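Local coordinates for probable CoA-transferase alpha subunit (Rhodococcus jostii, PDB 6COJ), which binds a bulky coenzyme A thioester and, as a member of the coenzyme A transferase family, probably acts together with a partner subunit, at residues 19-23 with 24-28; 49-52 with 53-57; 228-232 with 233-237. The protein carries 1 engineered substitution. All coordinates share one frame; numbering follows the deposited sequence.

Interaction 1 (19-23 with 24-28); sequences KRISL and DDAVG. With SO4 (sulfate ion), chain C.
Ser22 and Asp25 meet at the start of helix 23-28, each side chain bonded to the other's backbone N-H. OG of Ser22 stands between its own N and carbonyl carbon (chi1 70°), where it accepts from Asp25 N at 2.9 Å. In the other direction, OD2 of Asp25 accepts from Ser22 N at 3.2 Å in an almost straight bond (171°), met on the anti side of the carboxylate and well out of its plane (32°). This reciprocal pair is a capping box with Ser22 at the N-cap. Serine is short enough to bend its hydroxyl onto the first turn, while the negative charge of Asp25 would probably be welcome at the helix N-terminus. Ser22 O accepts from Ala26 N at 2.9 Å. Beside the box, Ile21 lays its CB against Asp25 CB and brings CD1 to Ala26 CB at 3.7 Å; Ile21 and Ala26 both pack on Phe214 and Val246 of strands 213-217 and 244-247. Away from the helix, Arg20 presents its guanidinium edge to a sulfate ion, probably from the crystallisation liquor, NH1 to O2 at 3.0 Å and NH2 to O3 at 3.1 Å, while NH2 also forms a salt bridge with Asp18.

Interaction 2 (49-52 with 53-57); sequences ALVR and ALLRS
Arg56 folds its long side chain back over the preceding turn, above the carbonyl of Arg52, whose O also accepts the Arg56 N-H at 3.1 Å. CB lies beside Arg52 O, and CG comes closer still, 3.4 Å from the same oxygen. From CD to NE the chain bends at chi3 (-62°), and a near-perpendicular turn at chi4 (-87°) then brings one face of the guanidinium over Ala53 CA, 3.5 Å from the plane and offset toward the rim; alanine is small enough to let the flat group settle there. At the tip NH1 lies 3.8 Å from Arg52 O, which faces the flat of the group, and donates at 2.8 Å to a water lying in the guanidinium plane. That water donates to Ala49 O at 2.8 Å, an oxygen also bonded by Ala53 N, so the guanidinium is linked through water to a carbonyl about two turns earlier. NH2 makes a salt bridge with Asp24. The like-charged Arg52 turns to Glu293, His253 O and the ring of Tyr296. Where the helix ends, Ser57 OG donates to Leu54 O at 2.7 Å. Helix 48-56 is the crossover of the beta-alpha-beta unit between strands 35-38 and 62-65: Val51, Leu54 and Leu55 pack toward helix 70-77, Ala49, Leu50 and Ala53 meet helix 23-28, and Arg52 reaches helix 293-306.

Interaction 3 (228-232 with 233-237); sequences KTVPL and QNLIL
Pro231 O accepts from Asn234 N at 3.0 Å, and one residue further on Leu232 O accepts from Leu235 N at 3.1 Å. Both are i to i+3 bonds, and in each the donor stands above the carbonyl plane, 53° out of it, in keeping with the tight winding of this short 3-10 turn. Proline suits its start, where the ring limits the backbone and no N-H is asked for. Asn234 crosses obliquely over that ring: its OD1 approaches Pro231 CD at 3.3 Å, while ND2 donates to Tyr195 O, which helps set which way round the amide lies. Gln233, bent at chi2 (78°), brings OE1 back to Pro231 CB at 3.6 Å and sends NE2 the other way, to the hydroxyl of Tyr195 in the second subunit. Apolar contacts complete the turn. Val230 CG2 touches Leu235 CD2 at 3.6 Å, and both side chains also pack on Ala194; Leu235 continues onto Leu226 and Val227 of helix 223-229. Leu232 CD2 lies more loosely against Leu235 CD1, at 4.3 Å. The chain then makes an inverse gamma turn centred on Leu235 and enters the weakly bonded strand 235-237, where a classic bulge sets Ile236 and Leu237 opposite Ala193. Helix 223-229 is thus joined to strand 235-237 by a corner with two chemistries. Val230 and Leu235 are buried against their own chain, while Leu232 packs on an apolar side chain of the other protein in the assembly; of the amides, Asn234 bonds within its own chain, though it also packs on Gln233 of the second subunit, and Gln233 bonds across to that subunit, consistent with a place in subunit assembly.

The three contacts follow one another along the chain without overlap. Interactions 1 and 2 are neighbours, their centres 11 Å apart, and they touch directly: besides the Asp24-Arg56 pair, Leu23 and Val27 pack on Leu50 and Ala53. Interaction 2 and the helix of interaction 1 belong to the helical layer beside the seven-stranded parallel sheet of the Rossmann-like core, while the loop before that helix runs along edge strand 244-247. Interaction 3 lies apart, its centre about 24 Å from that of interaction 1 and 28 Å from that of interaction 2, by the small antiparallel sheet with strands 186-187 and 193-194. It touches both the second copy and the other protein, which Lys19 of interaction 1 also reaches.

Interaction 1 (19-23 with 24-28)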
loop_
_atom_site.group_PDB
_atom_site.type_symbol
_atom_site.label_atom_id
_atom_site.label_comp_id
_atom_site.label_asym_id
_atom_site.label_seq_id
_atom_site.Cartn_x
_atom_site.Cartn_y
_atom_site.Cartn_z
ATOM N N LYS A 19 15.394 5.246 -22.840
ATOM C CA LYS A 19 16.054 5.620 -21.598
ATOM C C LYS A 19 17.309 4.808 -21.306
ATOM O O LYS A 19 17.896 4.961 -20.228
ATOM C CB LYS A 19 15.068 5.504 -20.436
ATOM C CG LYS A 19 13.813 6.337 -20.641
ATOM C CD LYS A 19 12.852 6.208 -19.465
ATOM C CE LYS A 19 11.604 7.014 -19.718
ATOM N NZ LYS A 19 10.569 6.706 -18.667
ATOM N N ARG A 20 17.745 3.966 -22.241
ATOM C CA ARG A 20 18.932 3.148 -22.006
ATOM C C ARG A 20 20.174 4.020 -21.858
ATOM O O ARG A 20 20.447 4.879 -22.703
ATOM C CB ARG A 20 19.115 2.159 -23.156
ATOM C CG ARG A 20 18.093 1.042 -23.123
ATOM C CD ARG A 20 18.190 0.170 -24.351
ATOM N NE ARG A 20 17.825 0.902 -25.557
ATOM C CZ ARG A 20 17.871 0.384 -26.779
ATOM N NH1 ARG A 20 18.281 -0.866 -26.952
ATOM N NH2 ARG A 20 17.509 1.116 -27.825
ATOM N N ILE A 21 20.937 3.777 -20.786
ATOM C CA ILE A 21 22.179 4.487 -20.488
ATOM C C ILE A 21 23.140 3.522 -19.800
ATOM O O ILE A 21 22.747 2.460 -19.312
ATOM C CB ILE A 21 21.948 5.714 -19.581
ATOM C CG1 ILE A 21 21.289 5.277 -18.270
ATOM C CG2 ILE A 21 21.164 6.795 -20.310
ATOM C CD1 ILE A 21 20.948 6.431 -17.356
ATOM N N SER A 22 24.418 3.901 -19.755
ATOM C CA SER A 22 25.427 3.081 -19.099
ATOM C C SER A 22 25.457 3.364 -17.597
ATOM O O SER A 22 24.872 4.332 -17.104
ATOM C CB SER A 22 26.805 3.362 -19.686
ATOM O OG SER A 22 27.229 4.655 -19.292
ATOM N N LEU A 23 26.155 2.490 -16.863
ATOM C CA LEU A 23 26.363 2.702 -15.432
ATOM C C LEU A 23 27.010 4.052 -15.165
ATOM O O LEU A 23 26.560 4.807 -14.294
ATOM C CB LEU A 23 27.249 1.587 -14.867
ATOM C CG LEU A 23 26.574 0.220 -14.777
ATOM C CD1 LEU A 23 27.630 -0.860 -14.633
ATOM C CD2 LEU A 23 25.617 0.183 -13.601
ATOM N N ASP A 24 28.089 4.362 -15.892
ATOM C CA ASP A 24 28.783 5.628 -15.683
ATOM C C ASP A 24 27.922 6.817 -16.106
ATOM O O ASP A 24 27.981 7.882 -15.476
ATOM C CB ASP A 24 30.127 5.619 -16.418
ATOM C CG ASP A 24 31.148 4.686 -15.774
ATOM O OD1 ASP A 24 30.999 4.328 -14.589
ATOM O OD2 ASP A 24 32.126 4.316 -16.455
ATOM N N ASP A 25 27.137 6.665 -17.182
ATOM C CA ASP A 25 26.185 7.704 -17.584
ATOM C C ASP A 25 25.219 8.021 -16.452
ATOM O O ASP A 25 24.944 9.190 -16.153
ATOM C CB ASP A 25 25.342 7.230 -18.776
ATOM C CG ASP A 25 26.080 7.251 -20.100
ATOM O OD1 ASP A 25 27.090 7.969 -20.234
ATOM O OD2 ASP A 25 25.609 6.556 -21.029
ATOM N N ALA A 26 24.654 6.981 -15.837
ATOM C CA ALA A 26 23.666 7.193 -14.786
ATOM C C ALA A 26 24.276 7.933 -13.604
ATOM O O ALA A 26 23.694 8.899 -13.093
ATOM C CB ALA A 26 23.065 5.852 -14.352
ATOM N N VAL A 27 25.469 7.514 -13.177
ATOM C CA VAL A 27 26.135 8.206 -12.080
ATOM C C VAL A 27 26.529 9.618 -12.492
ATOM O O VAL A 27 26.576 10.527 -11.651
ATOM C CB VAL A 27 27.302 7.351 -11.552
ATOM C CG1 VAL A 27 28.151 8.120 -10.524
ATOM C CG2 VAL A 27 26.729 6.075 -10.939
ATOM N N GLY A 28 26.769 9.837 -13.789
ATOM C CA GLY A 28 27.034 11.172 -14.306
ATOM C C GLY A 28 25.880 12.146 -14.138
ATOM O O GLY A 28 26.086 13.360 -14.250
HETATM S S SO4 C . 17.815 -1.272 -30.759
HETATM O O1 SO4 C . 18.259 -1.585 -32.114
HETATM O O2 SO4 C . 18.966 -1.333 -29.865
HETATM O O3 SO4 C . 17.230 0.068 -30.733
HETATM O O4 SO4 C . 16.817 -2.249 -30.335
#

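Interaction 2 (49-52 with 53-57)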
loop_
_atom_site.group_PDB
_atom_site.type_symbol
_atom_site.label_atom_id
_atom_site.label_comp_id
_atom_site.label_asym_id
_atom_site.label_seq_id
_atom_site.Cartn_x
_atom_site.Cartn_y
_atom_site.Cartn_z
ATOM N N ALA A 49 26.102 -2.818 -8.927
ATOM C CA ALA A 49 26.822 -2.254 -10.063
ATOM C C ALA A 49 26.731 -0.733 -10.069
ATOM O O ALA A 49 27.725 -0.047 -10.334
ATOM C CB ALA A 49 26.317 -2.861 -11.375
ATOM N N LEU A 50 25.554 -0.180 -9.757
ATOM C CA LEU A 50 25.443 1.275 -9.666
ATOM C C LEU A 50 26.263 1.824 -8.502
ATOM O O LEU A 50 26.897 2.882 -8.625
ATOM C CB LEU A 50 23.971 1.690 -9.568
ATOM C CG LEU A 50 23.194 1.657 -10.898
ATOM C CD1 LEU A 50 21.671 1.627 -10.665
ATOM C CD2 LEU A 50 23.577 2.838 -11.804
ATOM N N VAL A 51 26.303 1.099 -7.379
ATOM C CA VAL A 51 27.132 1.520 -6.247
ATOM C C VAL A 51 28.614 1.508 -6.619
ATOM O O VAL A 51 29.362 2.431 -6.270
ATOM C CB VAL A 51 26.834 0.667 -4.999
ATOM C CG1 VAL A 51 27.863 0.943 -3.901
ATOM C CG2 VAL A 51 25.428 0.941 -4.497
ATOM N N ARG A 52 29.067 0.466 -7.321
ATOM C CA ARG A 52 30.456 0.445 -7.781
ATOM C C ARG A 52 30.747 1.601 -8.734
ATOM O O ARG A 52 31.847 2.165 -8.718
ATOM C CB ARG A 52 30.798 -0.907 -8.422
ATOM C CG ARG A 52 30.947 -2.046 -7.407
ATOM C CD ARG A 52 31.329 -3.376 -8.039
ATOM N NE ARG A 52 30.242 -4.000 -8.795
ATOM C CZ ARG A 52 29.345 -4.834 -8.271
ATOM N NH1 ARG A 52 29.381 -5.140 -6.971
ATOM N NH2 ARG A 52 28.409 -5.361 -9.049
ATOM N N ALA A 53 29.769 1.979 -9.565
ATOM C CA ALA A 53 29.962 3.132 -10.440
ATOM C C ALA A 53 30.059 4.423 -9.632
ATOM O O ALA A 53 30.840 5.321 -9.975
ATOM C CB ALA A 53 28.843 3.202 -11.484
ATOM N N LEU A 54 29.283 4.530 -8.549
ATOM C CA LEU A 54 29.447 5.659 -7.634
ATOM C C LEU A 54 30.860 5.711 -7.058
ATOM O O LEU A 54 31.457 6.792 -6.963
ATOM C CB LEU A 54 28.422 5.567 -6.505
ATOM C CG LEU A 54 27.198 6.464 -6.643
ATOM C CD1 LEU A 54 26.180 6.155 -5.544
ATOM C CD2 LEU A 54 27.598 7.925 -6.600
ATOM N N LEU A 55 31.408 4.556 -6.656
ATOM C CA LEU A 55 32.754 4.515 -6.093
ATOM C C LEU A 55 33.795 4.986 -7.098
ATOM O O LEU A 55 34.775 5.638 -6.725
ATOM C CB LEU A 55 33.083 3.102 -5.605
ATOM C CG LEU A 55 32.979 2.890 -4.088
ATOM C CD1 LEU A 55 31.607 3.284 -3.576
ATOM C CD2 LEU A 55 33.312 1.451 -3.704
ATOM N N ARG A 56 33.609 4.647 -8.374
ATOM C CA ARG A 56 34.547 5.082 -9.403
ATOM C C ARG A 56 34.479 6.586 -9.621
ATOM O O ARG A 56 35.471 7.190 -10.043
ATOM C CB ARG A 56 34.239 4.366 -10.719
ATOM C CG ARG A 56 34.553 2.889 -10.725
ATOM C CD ARG A 56 34.577 2.339 -12.141
ATOM N NE ARG A 56 33.299 2.451 -12.828
ATOM C CZ ARG A 56 32.324 1.546 -12.747
ATOM N NH1 ARG A 56 32.488 0.458 -12.006
ATOM N NH2 ARG A 56 31.195 1.720 -13.416
ATOM N N SER A 57 33.324 7.196 -9.356
ATOM C CA SER A 57 33.085 8.611 -9.592
ATOM C C SER A 57 33.628 9.450 -8.438
ATOM O O SER A 57 34.077 8.934 -7.412
ATOM C CB SER A 57 31.587 8.887 -9.736
ATOM O OG SER A 57 30.935 8.992 -8.470
HETATM O O HOH W 1 29.967 -0.827 -11.908
#

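Interaction 3 (228-232 with 233-237)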
loop_
_atom_site.group_PDB
_atom_site.type_symbol
_atom_site.label_atom_id
_atom_site.label_comp_id
_atom_site.label_asym_id
_atom_site.label_seq_id
_atom_site.Cartn_x
_atom_site.Cartn_y
_atom_site.Cartn_z
ATOM N N LYS A 228 4.684 -10.576 -21.080
ATOM C CA LYS A 228 4.346 -11.981 -21.243
ATOM C C LYS A 228 5.185 -12.904 -20.366
ATOM O O LYS A 228 4.875 -14.097 -20.273
ATOM C CB LYS A 228 4.438 -12.402 -22.721
ATOM C CG LYS A 228 3.358 -11.787 -23.588
ATOM C CD LYS A 228 2.035 -12.508 -23.363
ATOM C CE LYS A 228 0.962 -12.025 -24.325
ATOM N NZ LYS A 228 1.294 -10.679 -24.878
ATOM N N THR A 229 6.220 -12.383 -19.710
ATOM C CA THR A 229 7.113 -13.184 -18.879
ATOM C C THR A 229 6.698 -13.219 -17.414
ATOM O O THR A 229 6.909 -14.236 -16.740
ATOM C CB THR A 229 8.545 -12.643 -18.998
ATOM O OG1 THR A 229 8.961 -12.732 -20.364
ATOM C CG2 THR A 229 9.514 -13.437 -18.127
ATOM N N VAL A 230 6.087 -12.151 -16.910
ATOM C CA VAL A 230 5.761 -12.053 -15.488
ATOM C C VAL A 230 4.282 -11.730 -15.344
ATOM O O VAL A 230 3.659 -11.174 -16.261
ATOM C CB VAL A 230 6.611 -10.972 -14.787
ATOM C CG1 VAL A 230 8.089 -11.284 -14.954
ATOM C CG2 VAL A 230 6.283 -9.598 -15.350
ATOM N N PRO A 231 3.692 -12.051 -14.194
ATOM C CA PRO A 231 2.313 -11.628 -13.937
ATOM C C PRO A 231 2.223 -10.117 -13.786
ATOM O O PRO A 231 3.206 -9.420 -13.509
ATOM C CB PRO A 231 1.958 -12.329 -12.621
ATOM C CG PRO A 231 2.951 -13.459 -12.505
ATOM C CD PRO A 231 4.204 -12.921 -13.120
ATOM N N LEU A 232 0.995 -9.626 -13.990
ATOM C CA LEU A 232 0.714 -8.198 -13.884
ATOM C C LEU A 232 1.272 -7.615 -12.601
ATOM O O LEU A 232 1.815 -6.506 -12.593
ATOM C CB LEU A 232 -0.796 -7.973 -13.879
ATOM C CG LEU A 232 -1.523 -8.057 -15.209
ATOM C CD1 LEU A 232 -3.030 -7.991 -14.969
ATOM C CD2 LEU A 232 -1.050 -6.911 -16.087
ATOM N N GLN A 233 1.112 -8.343 -11.496
ATOM C CA GLN A 233 1.422 -7.816 -10.176
ATOM C C GLN A 233 2.915 -7.597 -9.981
ATOM O O GLN A 233 3.319 -6.864 -9.070
ATOM C CB GLN A 233 0.886 -8.780 -9.112
ATOM C CG GLN A 233 -0.654 -8.897 -9.032
ATOM C CD GLN A 233 -1.288 -9.775 -10.115
ATOM O OE1 GLN A 233 -0.595 -10.436 -10.889
ATOM N NE2 GLN A 233 -2.616 -9.783 -10.164
ATOM N N ASN A 234 3.744 -8.215 -10.815
ATOM C CA ASN A 234 5.184 -8.068 -10.712
ATOM C C ASN A 234 5.700 -6.847 -11.459
ATOM O O ASN A 234 6.883 -6.516 -11.330
ATOM C CB ASN A 234 5.857 -9.330 -11.274
ATOM C CG ASN A 234 5.585 -10.574 -10.438
ATOM O OD1 ASN A 234 4.472 -11.099 -10.433
ATOM N ND2 ASN A 234 6.616 -11.072 -9.756
ATOM N N LEU A 235 4.839 -6.176 -12.232
ATOM C CA LEU A 235 5.230 -4.993 -12.999
ATOM C C LEU A 235 5.181 -3.784 -12.072
ATOM O O LEU A 235 4.218 -3.010 -12.060
ATOM C CB LEU A 235 4.322 -4.810 -14.212
ATOM C CG LEU A 235 4.272 -5.966 -15.216
ATOM C CD1 LEU A 235 3.149 -5.787 -16.221
ATOM C CD2 LEU A 235 5.615 -6.083 -15.931
ATOM N N ILE A 236 6.231 -3.639 -11.263
ATOM C CA ILE A 236 6.196 -2.645 -10.194
ATOM C C ILE A 236 6.631 -1.248 -10.625
ATOM O O ILE A 236 6.312 -0.278 -9.927
ATOM C CB ILE A 236 6.902 -3.085 -8.897
ATOM C CG1 ILE A 236 8.410 -3.253 -9.114
ATOM C CG2 ILE A 236 6.242 -4.364 -8.323
ATOM C CD1 ILE A 236 9.180 -3.441 -7.799
ATOM N N LEU A 237 7.353 -1.106 -11.734
ATOM C CA LEU A 237 7.675 0.216 -12.256
ATOM C C LEU A 237 6.983 0.423 -13.593
ATOM O O LEU A 237 7.016 -0.459 -14.463
ATOM C CB LEU A 237 9.182 0.398 -12.446
ATOM C CG LEU A 237 10.095 0.149 -11.236
ATOM C CD1 LEU A 237 11.530 0.574 -11.539
ATOM C CD2 LEU A 237 9.614 0.860 -9.993
#